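Long-range contacts in putative acetyltransferase Ta0821 (PDB 3C26), which probably transfers acyl groups as a member of the GNAT acetyltransferase family, its acceptor substrate not being established: residues G214-N220 and R238-R244; P147-F151 and Y253-L259; A160-V164 and Y207-Y211. All coordinates share one frame; numbering follows the deposited sequence.

Interaction 1 (G214-N220 and R238-R244)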
loop_
_atom_site.group_PDB
_atom_site.type_symbol
_atom_site.label_atom_id
_atom_site.label_comp_id
_atom_site.label_asym_id
_atom_site.label_seq_id
_atom_site.Cartn_x
_atom_site.Cartn_y
_atom_site.Cartn_z
ATOM N N GLY A 214 -16.134 -12.933 -3.280
ATOM C CA GLY A 214 -14.939 -13.342 -2.527
ATOM C C GLY A 214 -15.176 -13.847 -1.133
ATOM O O GLY A 214 -16.295 -14.175 -0.760
ATOM N N ILE A 215 -14.076 -13.898 -0.368
ATOM C CA ILE A 215 -14.074 -14.419 0.994
ATOM C C ILE A 215 -12.992 -13.748 1.781
ATOM O O ILE A 215 -11.883 -13.532 1.289
ATOM C CB ILE A 215 -13.803 -15.965 1.065
ATOM C CG1 ILE A 215 -14.710 -16.744 0.115
ATOM C CG2 ILE A 215 -13.965 -16.509 2.495
ATOM C CD1 ILE A 215 -14.250 -18.186 -0.138
ATOM N N ASP A 216 -13.366 -13.320 2.981
ATOM C CA ASP A 216 -12.425 -12.774 3.927
ATOM C C ASP A 216 -12.211 -13.808 5.037
ATOM O O ASP A 216 -13.170 -14.429 5.496
ATOM C CB ASP A 216 -12.977 -11.477 4.588
ATOM C CG ASP A 216 -13.176 -10.303 3.610
ATOM O OD1 ASP A 216 -12.382 -10.103 2.679
ATOM O OD2 ASP A 216 -14.139 -9.541 3.800
ATOM N N LEU A 217 -10.947 -13.988 5.428
ATOM C CA LEU A 217 -10.542 -14.857 6.511
ATOM C C LEU A 217 -9.679 -14.112 7.483
ATOM O O LEU A 217 -8.691 -13.501 7.105
ATOM C CB LEU A 217 -9.805 -16.136 5.994
ATOM C CG LEU A 217 -10.618 -16.905 4.916
ATOM C CD1 LEU A 217 -10.236 -16.494 3.494
ATOM C CD2 LEU A 217 -10.446 -18.426 5.092
ATOM N N PHE A 218 -10.079 -14.139 8.740
ATOM C CA PHE A 218 -9.323 -13.547 9.820
ATOM C C PHE A 218 -8.612 -14.632 10.621
ATOM O O PHE A 218 -9.218 -15.404 11.371
ATOM C CB PHE A 218 -10.226 -12.763 10.748
ATOM C CG PHE A 218 -10.684 -11.495 10.196
ATOM C CD1 PHE A 218 -11.635 -11.457 9.189
ATOM C CD2 PHE A 218 -10.122 -10.303 10.636
ATOM C CE1 PHE A 218 -12.056 -10.254 8.674
ATOM C CE2 PHE A 218 -10.562 -9.069 10.126
ATOM C CZ PHE A 218 -11.499 -9.051 9.142
ATOM N N VAL A 219 -7.303 -14.672 10.481
ATOM C CA VAL A 219 -6.513 -15.713 11.128
ATOM C C VAL A 219 -6.056 -15.201 12.461
ATOM O O VAL A 219 -5.086 -14.461 12.573
ATOM C CB VAL A 219 -5.346 -16.139 10.274
ATOM C CG1 VAL A 219 -4.597 -17.364 10.904
ATOM C CG2 VAL A 219 -5.872 -16.483 8.904
ATOM N N ASN A 220 -6.799 -15.626 13.468
ATOM C CA ASN A 220 -6.565 -15.256 14.876
ATOM C C ASN A 220 -5.501 -16.094 15.578
ATOM O O ASN A 220 -4.896 -15.669 16.561
ATOM C CB ASN A 220 -7.876 -15.346 15.647
ATOM C CG ASN A 220 -8.865 -14.239 15.253
ATOM O OD1 ASN A 220 -8.539 -13.065 15.365
ATOM N ND2 ASN A 220 -10.054 -14.617 14.779
ATOM N N ARG A 238 -12.034 -12.903 -4.874
ATOM C CA ARG A 238 -11.051 -12.236 -4.079
ATOM C C ARG A 238 -10.921 -12.874 -2.684
ATOM O O ARG A 238 -11.862 -12.873 -1.883
ATOM C CB ARG A 238 -11.360 -10.766 -3.942
ATOM C CG ARG A 238 -10.244 -9.985 -3.191
ATOM C CD ARG A 238 -10.681 -8.515 -3.042
ATOM N NE ARG A 238 -9.622 -7.703 -2.448
ATOM C CZ ARG A 238 -9.614 -6.370 -2.388
ATOM N NH1 ARG A 238 -10.627 -5.660 -2.871
ATOM N NH2 ARG A 238 -8.585 -5.751 -1.835
ATOM N N ILE A 239 -9.741 -13.430 -2.425
ATOM C CA ILE A 239 -9.456 -14.088 -1.135
ATOM C C ILE A 239 -8.467 -13.258 -0.344
ATOM O O ILE A 239 -7.322 -13.063 -0.762
ATOM C CB ILE A 239 -8.906 -15.549 -1.270
ATOM C CG1 ILE A 239 -9.770 -16.365 -2.215
ATOM C CG2 ILE A 239 -8.866 -16.233 0.094
ATOM C CD1 ILE A 239 -11.272 -16.307 -1.890
ATOM N N THR A 240 -8.929 -12.783 0.809
ATOM C CA THR A 240 -8.157 -11.885 1.680
ATOM C C THR A 240 -8.043 -12.434 3.099
ATOM O O THR A 240 -9.048 -12.751 3.791
ATOM C CB THR A 240 -8.787 -10.442 1.762
ATOM O OG1 THR A 240 -9.184 -9.965 0.444
ATOM C CG2 THR A 240 -7.828 -9.426 2.430
ATOM N N PHE A 241 -6.788 -12.532 3.509
ATOM C CA PHE A 241 -6.435 -12.967 4.848
ATOM C C PHE A 241 -5.958 -11.804 5.636
ATOM O O PHE A 241 -5.079 -11.064 5.210
ATOM C CB PHE A 241 -5.315 -13.995 4.832
ATOM C CG PHE A 241 -5.647 -15.242 4.069
ATOM C CD1 PHE A 241 -5.475 -15.282 2.692
ATOM C CD2 PHE A 241 -6.149 -16.373 4.712
ATOM C CE1 PHE A 241 -5.770 -16.407 1.980
ATOM C CE2 PHE A 241 -6.445 -17.516 3.981
ATOM C CZ PHE A 241 -6.249 -17.537 2.633
ATOM N N TYR A 242 -6.586 -11.671 6.806
ATOM C CA TYR A 242 -6.184 -10.718 7.833
ATOM C C TYR A 242 -5.565 -11.579 8.903
ATOM O O TYR A 242 -6.246 -12.346 9.558
ATOM C CB TYR A 242 -7.381 -9.954 8.346
ATOM C CG TYR A 242 -8.077 -9.086 7.310
ATOM C CD1 TYR A 242 -9.050 -9.596 6.466
ATOM C CD2 TYR A 242 -7.788 -7.756 7.221
ATOM C CE1 TYR A 242 -9.701 -8.801 5.579
ATOM C CE2 TYR A 242 -8.444 -6.933 6.338
ATOM C CZ TYR A 242 -9.389 -7.456 5.505
ATOM O OH TYR A 242 -9.982 -6.622 4.586
ATOM N N VAL A 243 -4.253 -11.483 9.028
ATOM C CA VAL A 243 -3.472 -12.389 9.876
ATOM C C VAL A 243 -2.859 -11.684 11.063
ATOM O O VAL A 243 -2.278 -10.648 10.927
ATOM C CB VAL A 243 -2.368 -13.108 9.056
ATOM C CG1 VAL A 243 -1.642 -14.149 9.905
ATOM C CG2 VAL A 243 -2.962 -13.799 7.838
ATOM N N ARG A 244 -3.060 -12.254 12.248
ATOM C CA ARG A 244 -2.567 -11.638 13.447
ATOM C C ARG A 244 -1.055 -11.452 13.328
ATOM O O ARG A 244 -0.332 -12.347 12.925
ATOM C CB ARG A 244 -2.963 -12.425 14.714
ATOM C CG ARG A 244 -2.602 -11.652 16.016
ATOM C CD ARG A 244 -2.652 -12.528 17.235
ATOM N NE ARG A 244 -3.954 -13.135 17.494
ATOM C CZ ARG A 244 -4.937 -12.601 18.212
ATOM N NH1 ARG A 244 -4.844 -11.401 18.716
ATOM N NH2 ARG A 244 -6.041 -13.287 18.393
HETATM O O HOH W 1 -11.882 -10.746 0.161
#

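Interaction 2 (P147-F151 and Y253-L259). With EDO (1,2-ethanediol), chain H.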
loop_
_atom_site.group_PDB
_atom_site.type_symbol
_atom_site.label_atom_id
_atom_site.label_comp_id
_atom_site.label_asym_id
_atom_site.label_seq_id
_atom_site.Cartn_x
_atom_site.Cartn_y
_atom_site.Cartn_z
ATOM N N PRO A 147 -1.792 -7.830 9.581
ATOM C CA PRO A 147 -1.313 -7.657 8.222
ATOM C C PRO A 147 -2.259 -8.313 7.225
ATOM O O PRO A 147 -2.853 -9.337 7.517
ATOM C CB PRO A 147 0.038 -8.371 8.234
ATOM C CG PRO A 147 0.478 -8.343 9.550
ATOM C CD PRO A 147 -0.728 -8.332 10.462
ATOM N N ILE A 148 -2.401 -7.681 6.064
ATOM C CA ILE A 148 -3.381 -8.078 5.031
ATOM C C ILE A 148 -2.737 -8.702 3.796
ATOM O O ILE A 148 -1.852 -8.129 3.219
ATOM C CB ILE A 148 -4.142 -6.854 4.552
ATOM C CG1 ILE A 148 -4.941 -6.186 5.698
ATOM C CG2 ILE A 148 -5.095 -7.246 3.409
ATOM C CD1 ILE A 148 -5.547 -4.789 5.339
ATOM N N TYR A 149 -3.207 -9.875 3.406
ATOM C CA TYR A 149 -2.691 -10.644 2.256
ATOM C C TYR A 149 -3.814 -10.926 1.328
ATOM O O TYR A 149 -4.761 -11.606 1.696
ATOM C CB TYR A 149 -2.096 -11.988 2.715
ATOM C CG TYR A 149 -1.082 -11.815 3.798
ATOM C CD1 TYR A 149 -1.476 -11.627 5.117
ATOM C CD2 TYR A 149 0.287 -11.749 3.495
ATOM C CE1 TYR A 149 -0.533 -11.414 6.133
ATOM C CE2 TYR A 149 1.205 -11.530 4.475
ATOM C CZ TYR A 149 0.791 -11.387 5.809
ATOM O OH TYR A 149 1.733 -11.155 6.794
ATOM N N THR A 150 -3.724 -10.382 0.119
ATOM C CA THR A 150 -4.774 -10.525 -0.867
ATOM C C THR A 150 -4.323 -11.423 -1.988
ATOM O O THR A 150 -3.229 -11.295 -2.519
ATOM C CB THR A 150 -5.279 -9.166 -1.463
ATOM O OG1 THR A 150 -5.713 -8.267 -0.435
ATOM C CG2 THR A 150 -6.472 -9.395 -2.389
ATOM N N PHE A 151 -5.214 -12.337 -2.343
ATOM C CA PHE A 151 -4.958 -13.355 -3.351
ATOM C C PHE A 151 -6.000 -13.352 -4.421
ATOM O O PHE A 151 -7.158 -12.960 -4.227
ATOM C CB PHE A 151 -4.872 -14.749 -2.712
ATOM C CG PHE A 151 -3.663 -14.925 -1.842
ATOM C CD1 PHE A 151 -2.478 -15.358 -2.377
ATOM C CD2 PHE A 151 -3.700 -14.579 -0.501
ATOM C CE1 PHE A 151 -1.339 -15.463 -1.585
ATOM C CE2 PHE A 151 -2.550 -14.673 0.312
ATOM C CZ PHE A 151 -1.390 -15.120 -0.226
ATOM N N TYR A 253 5.566 -13.748 2.501
ATOM C CA TYR A 253 5.165 -12.500 1.878
ATOM C C TYR A 253 5.203 -11.431 2.926
ATOM O O TYR A 253 4.827 -11.657 4.064
ATOM C CB TYR A 253 3.734 -12.560 1.367
ATOM C CG TYR A 253 3.228 -13.941 1.174
ATOM C CD1 TYR A 253 2.640 -14.625 2.234
ATOM C CD2 TYR A 253 3.350 -14.584 -0.040
ATOM C CE1 TYR A 253 2.186 -15.903 2.100
ATOM C CE2 TYR A 253 2.882 -15.889 -0.185
ATOM C CZ TYR A 253 2.299 -16.530 0.890
ATOM O OH TYR A 253 1.832 -17.822 0.767
ATOM N N VAL A 254 5.678 -10.267 2.523
ATOM C CA VAL A 254 5.659 -9.088 3.357
ATOM C C VAL A 254 4.499 -8.181 2.905
ATOM O O VAL A 254 4.543 -7.630 1.810
ATOM C CB VAL A 254 6.942 -8.322 3.209
ATOM C CG1 VAL A 254 6.900 -7.028 4.014
ATOM C CG2 VAL A 254 8.118 -9.198 3.604
ATOM N N PRO A 255 3.460 -8.009 3.752
ATOM C CA PRO A 255 2.359 -7.163 3.337
ATOM C C PRO A 255 2.704 -5.676 3.364
ATOM O O PRO A 255 3.570 -5.229 4.102
ATOM C CB PRO A 255 1.300 -7.473 4.382
ATOM C CG PRO A 255 2.142 -7.575 5.649
ATOM C CD PRO A 255 3.427 -8.253 5.212
ATOM N N ALA A 256 2.010 -4.942 2.526
ATOM C CA ALA A 256 2.180 -3.515 2.409
ATOM C C ALA A 256 1.333 -2.819 3.445
ATOM O O ALA A 256 1.621 -1.696 3.846
ATOM C CB ALA A 256 1.794 -3.045 1.040
ATOM N N SER A 257 0.330 -3.504 3.942
ATOM C CA SER A 257 -0.506 -2.867 4.912
ATOM C C SER A 257 -1.167 -3.819 5.875
ATOM O O SER A 257 -1.116 -5.017 5.720
ATOM C CB SER A 257 -1.574 -2.025 4.209
ATOM O OG SER A 257 -2.589 -2.848 3.661
ATOM N N SER A 258 -1.775 -3.221 6.877
ATOM C CA SER A 258 -2.427 -3.960 7.944
ATOM C C SER A 258 -3.705 -3.305 8.470
ATOM O O SER A 258 -3.983 -2.115 8.248
ATOM C CB SER A 258 -1.463 -4.217 9.118
ATOM O OG SER A 258 -1.237 -3.096 9.958
ATOM N N LEU A 259 -4.504 -4.147 9.098
ATOM C CA LEU A 259 -5.685 -3.696 9.845
ATOM C C LEU A 259 -5.324 -3.640 11.320
ATOM O O LEU A 259 -5.104 -4.649 11.979
ATOM C CB LEU A 259 -6.902 -4.600 9.642
ATOM C CG LEU A 259 -8.197 -3.995 10.212
ATOM C CD1 LEU A 259 -8.570 -2.743 9.408
ATOM C CD2 LEU A 259 -9.323 -5.006 10.203
HETATM C C1 EDO H . 1.685 1.311 4.022
HETATM O O1 EDO H . 0.672 0.727 3.186
HETATM C C2 EDO H . 1.071 1.746 5.338
HETATM O O2 EDO H . 0.807 0.523 5.989
HETATM O O HOH W 2 -1.084 -5.522 2.496
HETATM O O HOH W 3 4.358 -11.478 6.597
#

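Interaction 3 (A160-V164 and Y207-Y211)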
loop_
_atom_site.group_PDB
_atom_site.type_symbol
_atom_site.label_atom_id
_atom_site.label_comp_id
_atom_site.label_asym_id
_atom_site.label_seq_id
_atom_site.Cartn_x
_atom_site.Cartn_y
_atom_site.Cartn_z
ATOM N N ALA A 160 -16.872 -25.411 0.059
ATOM C CA ALA A 160 -15.582 -26.087 0.245
ATOM C C ALA A 160 -14.881 -25.436 1.452
ATOM O O ALA A 160 -13.821 -25.884 1.945
ATOM C CB ALA A 160 -14.742 -25.985 -1.026
ATOM N N LEU A 161 -15.501 -24.342 1.888
ATOM C CA LEU A 161 -15.145 -23.677 3.128
ATOM C C LEU A 161 -16.336 -23.946 4.032
ATOM O O LEU A 161 -17.465 -23.460 3.817
ATOM C CB LEU A 161 -14.922 -22.177 2.971
ATOM C CG LEU A 161 -14.260 -21.520 4.189
ATOM C CD1 LEU A 161 -12.969 -22.182 4.541
ATOM C CD2 LEU A 161 -14.053 -20.054 3.897
ATOM N N LYS A 162 -16.046 -24.765 5.024
ATOM C CA LYS A 162 -17.019 -25.234 5.985
ATOM C C LYS A 162 -16.483 -25.012 7.409
ATOM O O LYS A 162 -15.280 -25.050 7.638
ATOM C CB LYS A 162 -17.269 -26.721 5.718
ATOM C CG LYS A 162 -18.093 -27.011 4.459
ATOM C CD LYS A 162 -19.561 -27.266 4.843
ATOM C CE LYS A 162 -20.440 -27.675 3.652
ATOM N NZ LYS A 162 -21.187 -26.518 3.062
ATOM N N PRO A 163 -17.382 -24.767 8.365
ATOM C CA PRO A 163 -16.928 -24.516 9.717
ATOM C C PRO A 163 -16.405 -25.743 10.406
ATOM O O PRO A 163 -16.860 -26.827 10.141
ATOM C CB PRO A 163 -18.207 -24.067 10.412
ATOM C CG PRO A 163 -19.277 -24.805 9.685
ATOM C CD PRO A 163 -18.849 -24.678 8.261
ATOM N N VAL A 164 -15.434 -25.548 11.290
ATOM C CA VAL A 164 -14.904 -26.639 12.134
ATOM C C VAL A 164 -15.116 -26.261 13.597
ATOM O O VAL A 164 -14.724 -25.206 14.076
ATOM C CB VAL A 164 -13.458 -26.959 11.868
ATOM C CG1 VAL A 164 -12.966 -28.040 12.856
ATOM C CG2 VAL A 164 -13.308 -27.413 10.446
ATOM N N TYR A 207 -11.873 -16.965 11.632
ATOM C CA TYR A 207 -13.203 -16.467 11.325
ATOM C C TYR A 207 -13.264 -16.172 9.817
ATOM O O TYR A 207 -12.388 -15.520 9.272
ATOM C CB TYR A 207 -13.514 -15.203 12.133
ATOM C CG TYR A 207 -14.849 -14.647 11.733
ATOM C CD1 TYR A 207 -16.022 -15.114 12.291
ATOM C CD2 TYR A 207 -14.934 -13.709 10.713
ATOM C CE1 TYR A 207 -17.256 -14.609 11.880
ATOM C CE2 TYR A 207 -16.141 -13.228 10.285
ATOM C CZ TYR A 207 -17.286 -13.672 10.846
ATOM O OH TYR A 207 -18.460 -13.134 10.351
ATOM N N PHE A 208 -14.285 -16.695 9.153
ATOM C CA PHE A 208 -14.475 -16.465 7.732
ATOM C C PHE A 208 -15.851 -15.881 7.381
ATOM O O PHE A 208 -16.834 -16.089 8.076
ATOM C CB PHE A 208 -14.186 -17.728 6.880
ATOM C CG PHE A 208 -15.148 -18.831 7.082
ATOM C CD1 PHE A 208 -16.323 -18.904 6.330
ATOM C CD2 PHE A 208 -14.875 -19.834 7.986
ATOM C CE1 PHE A 208 -17.230 -19.917 6.551
ATOM C CE2 PHE A 208 -15.775 -20.825 8.197
ATOM C CZ PHE A 208 -16.949 -20.885 7.452
ATOM N N ASP A 209 -15.850 -15.119 6.287
ATOM C CA ASP A 209 -17.035 -14.454 5.765
ATOM C C ASP A 209 -17.001 -14.528 4.244
ATOM O O ASP A 209 -16.196 -13.893 3.581
ATOM C CB ASP A 209 -17.091 -12.986 6.250
ATOM C CG ASP A 209 -18.381 -12.278 5.847
ATOM O OD1 ASP A 209 -19.289 -12.942 5.368
ATOM O OD2 ASP A 209 -18.470 -11.041 6.003
ATOM N N ILE A 210 -17.839 -15.417 3.736
ATOM C CA ILE A 210 -18.009 -15.647 2.311
ATOM C C ILE A 210 -19.010 -14.612 1.825
ATOM O O ILE A 210 -20.090 -14.438 2.419
ATOM C CB ILE A 210 -18.631 -17.007 2.052
ATOM C CG1 ILE A 210 -17.701 -18.114 2.556
ATOM C CG2 ILE A 210 -19.038 -17.152 0.570
ATOM C CD1 ILE A 210 -18.300 -19.481 2.382
ATOM N N TYR A 211 -18.669 -13.928 0.739
ATOM C CA TYR A 211 -19.574 -12.897 0.225
ATOM C C TYR A 211 -19.640 -13.010 -1.277
ATOM O O TYR A 211 -19.012 -13.901 -1.844
ATOM C CB TYR A 211 -19.145 -11.491 0.685
ATOM C CG TYR A 211 -17.737 -11.077 0.258
ATOM C CD1 TYR A 211 -17.527 -10.430 -0.954
ATOM C CD2 TYR A 211 -16.645 -11.319 1.057
ATOM C CE1 TYR A 211 -16.279 -10.067 -1.362
ATOM C CE2 TYR A 211 -15.363 -10.976 0.641
ATOM C CZ TYR A 211 -15.199 -10.326 -0.557
ATOM O OH TYR A 211 -13.953 -9.957 -0.999
#

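Interaction 1 (G214-N220 and R238-R244)
Two nitrogens of one arginine grip the backbone carbonyl of N220: R244 NE lies 2.9 Å from N220 O and donates almost straight (164°), while R244 NH2, at 3.2 Å from N220 O, makes a more bent bond. The oxygen lies in the guanidinium plane and is gripped side-on. A bend at chi3 (-60°) turns the guanidinium back to this carbonyl. Its charge is matched by E144, and NH2 also donates to the carbonyl of C174.

From this grip back toward G214 the strands run parallel in unbroken register. Six backbone bonds form the ladder; the shortest joins V219 N to Y242 O at 2.7 Å. On one face, F218 and Y242 form an offset stack with planes at 8° and centroids 4.5 Å apart. Water 1 lies between D216 OD1, R238 O and T240 OG1, and D216 OD1 is also hydrogen-bonded to T44 OG1. On the other face, L217 CD1 lies over the F241 ring and touches I239 CG2 at 3.7 Å. Helix 225-232 links the strands in a beta-alpha-beta unit, and its F228 packs on L217 and F241. One face is thus wholly apolar here, whereas the other combines stacked rings with buried polar groups.

Interaction 2 (P147-F151 and Y253-L259)
Strand 141-153 pairs with strand 258-265, P147 facing S258 as an antiparallel non-hydrogen-bonded pair. S258 CB comes 3.6 Å from P147 CA. Next to this pair, I148 N donates to S257 O at 3.0 Å (163°). Beyond it the backbones separate, and water 2 spans them, donating to I148 O and accepting from S257 N.

P255 fills the angle between the diverging chains. Its CG is pressed against P147 CB at 3.4 Å, a close fit for two carbons, and its CB lies over one face of the Y149 ring, toward the rim. The opposite edge of strand 141-153 pairs with strand 237-243, through Y149 to F241 and F151 to I239; the strand is therefore paired along both edges, with 237-243 on one and, at P147 and I148, with 257-258 on the other.

Y149 CG lies opposite its own carbonyl carbon (chi1 -53°), from where the ring reaches Y253 and P255. Its edge meets the incoming loop: CE2 lies 3.6 Å from Y253 O, close to the ring plane. Water 3 joins the same two residues, 2.7 Å from Y149 OH and donating to Y253 O. Farther along, F151 directs its edge, through CZ, at the face of Y253 in a T-shaped pair (planes at 80°, F151 CZ to Y253 CZ 4.1 Å). F151 and Y253 of the second subunit pack against Y253 and F151 here, placing this aromatic cluster at the dimer interface.

Interaction 3 (A160-V164 and Y207-Y211)
A purely apolar contact fastens the irregular segment 160-164 over one face of strand 204-211, beside strands 198-200 and 214-221; no hydrogen bond crosses it, and 209 Å² is buried in all. L161 carries it. Its CG stands over the centre of the F208 ring, 3.9 Å from the centroid and 8° off the ring normal, a CH-pi contact. The CD2 branch leans toward the inner end of the ring, where it meets F208 CD1 at 3.5 Å.

The two side chains come from facing backbones and overlap, L161 pointing toward the strand and F208 toward the segment. F208 takes chi1 67°, which sets CG between its backbone N and carbonyl carbon and presents the ring face to L161. The far end of the ring reaches P163: F208 CZ is 4.0 Å from P163 N, which lies at the ring edge near its plane. I210, two residues along on the same side of the strand, adds a looser touch, its CG1 4.3 Å from L161 CD2.

A leucine at F208 would probably deprive L161 of its flat CH-pi surface and open a gap beside P163. L161 also packs on I215 and L217 of strand 214-221 and on I199, while F208 packs on I199. The segment leading to strand 164-168 thus lays L161 across strands 198-200, 204-211 and 214-221, as a linker packed on a sheet face.

In the fold
Interactions 1 and 2 share a sheet through neighbouring strands 237-243 and 141-153, their contact centres about 10 Å apart, with I239 O 2.7 Å from F151 N. Interaction 3 adjoins interaction 1 on its other edge, where F218 N lies 2.7 Å from Y207 O. Interactions 1 and 2 are both buried; 13 of the 14 touching residues of interaction 1 are, and it rests on a backbone ladder. Interaction 2 has one direct backbone bond, supplemented by waters and aromatic packing that continues into the second subunit. Interaction 3, partly buried, has no hydrogen bond and relies on apolar packing; its centre is about 20 Å from that of interaction 2.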